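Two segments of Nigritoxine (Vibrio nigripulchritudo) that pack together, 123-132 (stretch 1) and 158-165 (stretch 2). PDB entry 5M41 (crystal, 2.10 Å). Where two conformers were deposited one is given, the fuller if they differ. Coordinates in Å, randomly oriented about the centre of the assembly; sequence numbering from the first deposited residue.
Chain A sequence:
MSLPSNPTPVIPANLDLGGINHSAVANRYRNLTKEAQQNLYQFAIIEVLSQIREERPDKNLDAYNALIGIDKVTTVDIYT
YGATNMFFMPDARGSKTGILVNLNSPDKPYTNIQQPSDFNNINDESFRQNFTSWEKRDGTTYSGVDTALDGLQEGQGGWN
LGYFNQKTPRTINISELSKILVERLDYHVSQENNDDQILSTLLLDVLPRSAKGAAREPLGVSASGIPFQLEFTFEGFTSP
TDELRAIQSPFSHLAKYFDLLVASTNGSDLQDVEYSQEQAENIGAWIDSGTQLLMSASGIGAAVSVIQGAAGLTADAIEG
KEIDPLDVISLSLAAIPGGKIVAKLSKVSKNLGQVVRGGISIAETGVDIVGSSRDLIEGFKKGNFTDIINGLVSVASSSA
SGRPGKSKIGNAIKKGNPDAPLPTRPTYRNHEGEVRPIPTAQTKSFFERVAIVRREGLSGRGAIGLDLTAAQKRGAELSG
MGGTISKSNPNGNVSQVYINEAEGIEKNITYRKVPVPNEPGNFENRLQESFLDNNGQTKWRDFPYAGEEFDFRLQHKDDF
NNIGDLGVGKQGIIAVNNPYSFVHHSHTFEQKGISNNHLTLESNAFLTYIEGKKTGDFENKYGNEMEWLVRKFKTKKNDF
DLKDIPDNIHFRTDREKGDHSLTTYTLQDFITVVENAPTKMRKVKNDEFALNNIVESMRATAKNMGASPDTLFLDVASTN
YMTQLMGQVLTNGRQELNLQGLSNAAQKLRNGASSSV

Stretch 1, residues 123-132: NDESFRQNFT
Stretch 2 (158-165) GWNLGYFN

This is an apolar, aromatic-rich contact without a cross-stretch hydrogen bond, in which a short helix and the turn that overlaps it pack on Trp159 and the residues that follow; 411 Å² is buried, both sides summed. The backbones come nearest at Asn123 and Asn160, whose CA atoms lie 4.4 Å apart; beside them Asn123 CB sits 3.1 Å from Trp159 O.

Asp124 (phi/psi -64/150, chi1 t), which follows Asn123 (-139/0, chi1 p), is the N-cap: its OD2 accepts from Ser126 N at 3.1 Å and from Ser126 OG at 2.6 Å. Helical torsions follow from Glu125 (-59/-30) to Arg128 (-62/-37), and Gln129 N donates to Glu125 O at 2.8 Å. A type I turn from Arg128 to Phe131 carries the chain to Phe131 (-109/145, chi1 m), whose CA-to-CB bond points toward stretch 2.

Trp159 (-61/132, chi1 t, chi2 97°) has the largest covered area, 124 Å². Arg128, extended with chi1 to chi3 all t, lies over its indole: CG is 3.7 Å from the centroid of the five-membered ring and 14° off the normal, a CH-pi contact. Arg128 CZ is 5.6 Å from that centroid, so any cation-pi attraction is weak; the charge is paired instead within the helix, Arg128 NH1 to Glu125 OE1 at 3.1 Å. Phe127 CB approaches Trp159 CH2 at 3.9 Å.

Phe131 meets four side chains. Its CE2 is 3.7 Å from Trp159 CZ2, and its CZ is 3.9 Å from Leu161 CD2 and 3.8 Å from Phe164 CZ, the two Phe rings meeting edge to edge. Tyr163 (chi1 p) places OH over one face, 3.2 Å from Phe131 CE1.

Asn160 is extended (-157/171, chi1 p); its OD1 accepts from Gly162 N at 2.8 Å, and the chain continues through Leu161 (-87/12, chi1 m, chi2 t) into a 3-10 segment, Gly162 to Asn165, with Phe164 N bonded to Leu161 O at 2.9 Å.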

# COMPACT_ATOMS: atom_id res chain seq x y z
N ASN A 123 6.23 -22.39 46.50
CA ASN A 123 5.43 -23.44 45.88
C ASN A 123 4.68 -23.08 44.59
O ASN A 123 4.02 -23.95 44.01
CB ASN A 123 4.47 -24.02 46.94
CG ASN A 123 3.57 -22.97 47.52
OD1 ASN A 123 2.99 -22.17 46.79
ND2 ASN A 123 3.46 -22.96 48.84
N ASP A 124 4.79 -21.83 44.12
CA ASP A 124 4.04 -21.29 42.98
C ASP A 124 4.39 -22.01 41.67
O ASP A 124 5.54 -22.45 41.49
CB ASP A 124 4.35 -19.78 42.85
CG ASP A 124 3.48 -19.04 41.81
OD1 ASP A 124 2.25 -18.93 42.02
OD2 ASP A 124 4.04 -18.53 40.82
N GLU A 125 3.43 -22.08 40.76
CA GLU A 125 3.57 -22.70 39.47
C GLU A 125 4.69 -22.04 38.65
O GLU A 125 5.36 -22.70 37.86
CB GLU A 125 2.21 -22.63 38.74
CG GLU A 125 2.10 -23.38 37.41
CD GLU A 125 2.51 -24.85 37.48
OE1 GLU A 125 2.43 -25.46 38.56
OE2 GLU A 125 2.91 -25.42 36.44
N SER A 126 4.92 -20.74 38.87
CA SER A 126 5.97 -20.05 38.14
C SER A 126 7.38 -20.56 38.49
O SER A 126 8.34 -20.26 37.76
CB SER A 126 5.88 -18.53 38.33
OG SER A 126 6.35 -18.14 39.60
N PHE A 127 7.50 -21.30 39.59
CA PHE A 127 8.75 -21.99 39.97
C PHE A 127 8.73 -23.42 39.44
O PHE A 127 9.70 -23.91 38.85
CB PHE A 127 8.96 -21.97 41.49
CG PHE A 127 9.42 -20.64 42.01
CD1 PHE A 127 10.78 -20.38 42.19
CD2 PHE A 127 8.51 -19.61 42.26
CE1 PHE A 127 11.21 -19.14 42.65
CE2 PHE A 127 8.94 -18.36 42.72
CZ PHE A 127 10.29 -18.14 42.92
N ARG A 128 7.59 -24.07 39.62
CA ARG A 128 7.43 -25.44 39.25
C ARG A 128 7.63 -25.65 37.75
O ARG A 128 8.18 -26.69 37.36
CB ARG A 128 6.05 -25.92 39.65
CG ARG A 128 5.94 -27.44 39.63
CD ARG A 128 4.62 -27.87 40.26
NE ARG A 128 4.26 -29.19 39.78
CZ ARG A 128 3.55 -29.41 38.68
NH1 ARG A 128 3.10 -28.39 37.95
NH2 ARG A 128 3.28 -30.65 38.31
N GLN A 129 7.16 -24.69 36.94
CA GLN A 129 7.28 -24.68 35.46
C GLN A 129 8.72 -24.73 34.98
O GLN A 129 8.98 -25.06 33.84
CB GLN A 129 6.77 -23.34 34.92
CG GLN A 129 5.35 -23.31 34.46
CD GLN A 129 4.90 -21.88 34.18
OE1 GLN A 129 5.71 -20.93 34.12
NE2 GLN A 129 3.60 -21.72 34.03
N ASN A 130 9.64 -24.31 35.83
CA ASN A 130 11.05 -24.23 35.46
C ASN A 130 11.76 -25.57 35.47
O ASN A 130 12.96 -25.65 35.11
CB ASN A 130 11.77 -23.23 36.37
CG ASN A 130 11.43 -21.78 36.03
OD1 ASN A 130 11.16 -21.47 34.89
ND2 ASN A 130 11.50 -20.90 37.02
N PHE A 131 11.03 -26.63 35.84
CA PHE A 131 11.56 -27.98 35.89
C PHE A 131 10.96 -28.82 34.77
O PHE A 131 9.81 -28.64 34.40
CB PHE A 131 11.29 -28.59 37.28
CG PHE A 131 11.98 -27.85 38.40
CD1 PHE A 131 13.32 -28.12 38.73
CD2 PHE A 131 11.31 -26.85 39.11
CE1 PHE A 131 13.95 -27.42 39.76
CE2 PHE A 131 11.94 -26.13 40.12
CZ PHE A 131 13.27 -26.42 40.45
N THR A 132 11.75 -29.74 34.22
CA THR A 132 11.26 -30.67 33.21
C THR A 132 10.22 -31.62 33.80
O THR A 132 10.07 -31.69 35.04
CB THR A 132 12.40 -31.50 32.61
OG1 THR A 132 12.94 -32.37 33.62
CG2 THR A 132 13.53 -30.57 32.00
N GLY A 158 1.10 -30.65 46.80
CA GLY A 158 2.00 -30.35 47.91
C GLY A 158 3.41 -29.97 47.48
O GLY A 158 4.33 -29.92 48.31
N TRP A 159 3.59 -29.67 46.20
CA TRP A 159 4.91 -29.35 45.63
C TRP A 159 5.57 -28.12 46.26
O TRP A 159 4.93 -27.08 46.41
CB TRP A 159 4.79 -29.20 44.10
CG TRP A 159 6.11 -28.97 43.42
CD1 TRP A 159 6.93 -29.92 42.81
CD2 TRP A 159 6.83 -27.70 43.28
NE1 TRP A 159 8.07 -29.33 42.30
CE2 TRP A 159 8.07 -28.01 42.55
CE3 TRP A 159 6.58 -26.39 43.66
CZ2 TRP A 159 9.00 -27.04 42.25
CZ3 TRP A 159 7.53 -25.41 43.34
CH2 TRP A 159 8.70 -25.73 42.64
N ASN A 160 6.85 -28.24 46.63
CA ASN A 160 7.63 -27.07 47.08
C ASN A 160 9.16 -27.22 46.93
O ASN A 160 9.64 -28.32 46.65
CB ASN A 160 7.23 -26.61 48.50
CG ASN A 160 7.67 -27.57 49.59
OD1 ASN A 160 8.87 -27.77 49.82
ND2 ASN A 160 6.70 -28.15 50.29
N LEU A 161 9.90 -26.14 47.13
CA LEU A 161 11.37 -26.16 46.97
C LEU A 161 12.20 -26.58 48.20
O LEU A 161 13.44 -26.44 48.20
CB LEU A 161 11.86 -24.80 46.46
CG LEU A 161 11.51 -24.34 45.03
CD1 LEU A 161 12.22 -23.03 44.77
CD2 LEU A 161 11.90 -25.36 43.97
N GLY A 162 11.55 -27.12 49.23
CA GLY A 162 12.25 -27.61 50.43
C GLY A 162 13.44 -28.49 50.12
O GLY A 162 14.47 -28.42 50.81
N TYR A 163 13.34 -29.28 49.05
CA TYR A 163 14.44 -30.19 48.68
C TYR A 163 15.76 -29.50 48.29
O TYR A 163 16.81 -30.13 48.30
CB TYR A 163 13.99 -31.20 47.61
CG TYR A 163 13.81 -30.62 46.22
CD1 TYR A 163 14.78 -30.80 45.23
CD2 TYR A 163 12.65 -29.92 45.88
CE1 TYR A 163 14.61 -30.28 43.95
CE2 TYR A 163 12.47 -29.39 44.61
CZ TYR A 163 13.45 -29.59 43.64
OH TYR A 163 13.27 -29.09 42.38
N PHE A 164 15.70 -28.21 47.99
CA PHE A 164 16.91 -27.44 47.70
C PHE A 164 17.85 -27.43 48.91
O PHE A 164 19.05 -27.21 48.78
CB PHE A 164 16.54 -26.00 47.28
CG PHE A 164 16.29 -25.82 45.79
CD1 PHE A 164 15.60 -26.79 45.04
CD2 PHE A 164 16.71 -24.65 45.15
CE1 PHE A 164 15.37 -26.60 43.68
CE2 PHE A 164 16.47 -24.45 43.78
CZ PHE A 164 15.80 -25.43 43.05
N ASN A 165 17.32 -27.69 50.10
CA ASN A 165 18.14 -27.73 51.32
C ASN A 165 19.09 -28.92 51.42
O ASN A 165 20.07 -28.86 52.15
CB ASN A 165 17.26 -27.65 52.55
CG ASN A 165 16.64 -26.30 52.71
OD1 ASN A 165 17.34 -25.29 52.78
ND2 ASN A 165 15.31 -26.25 52.74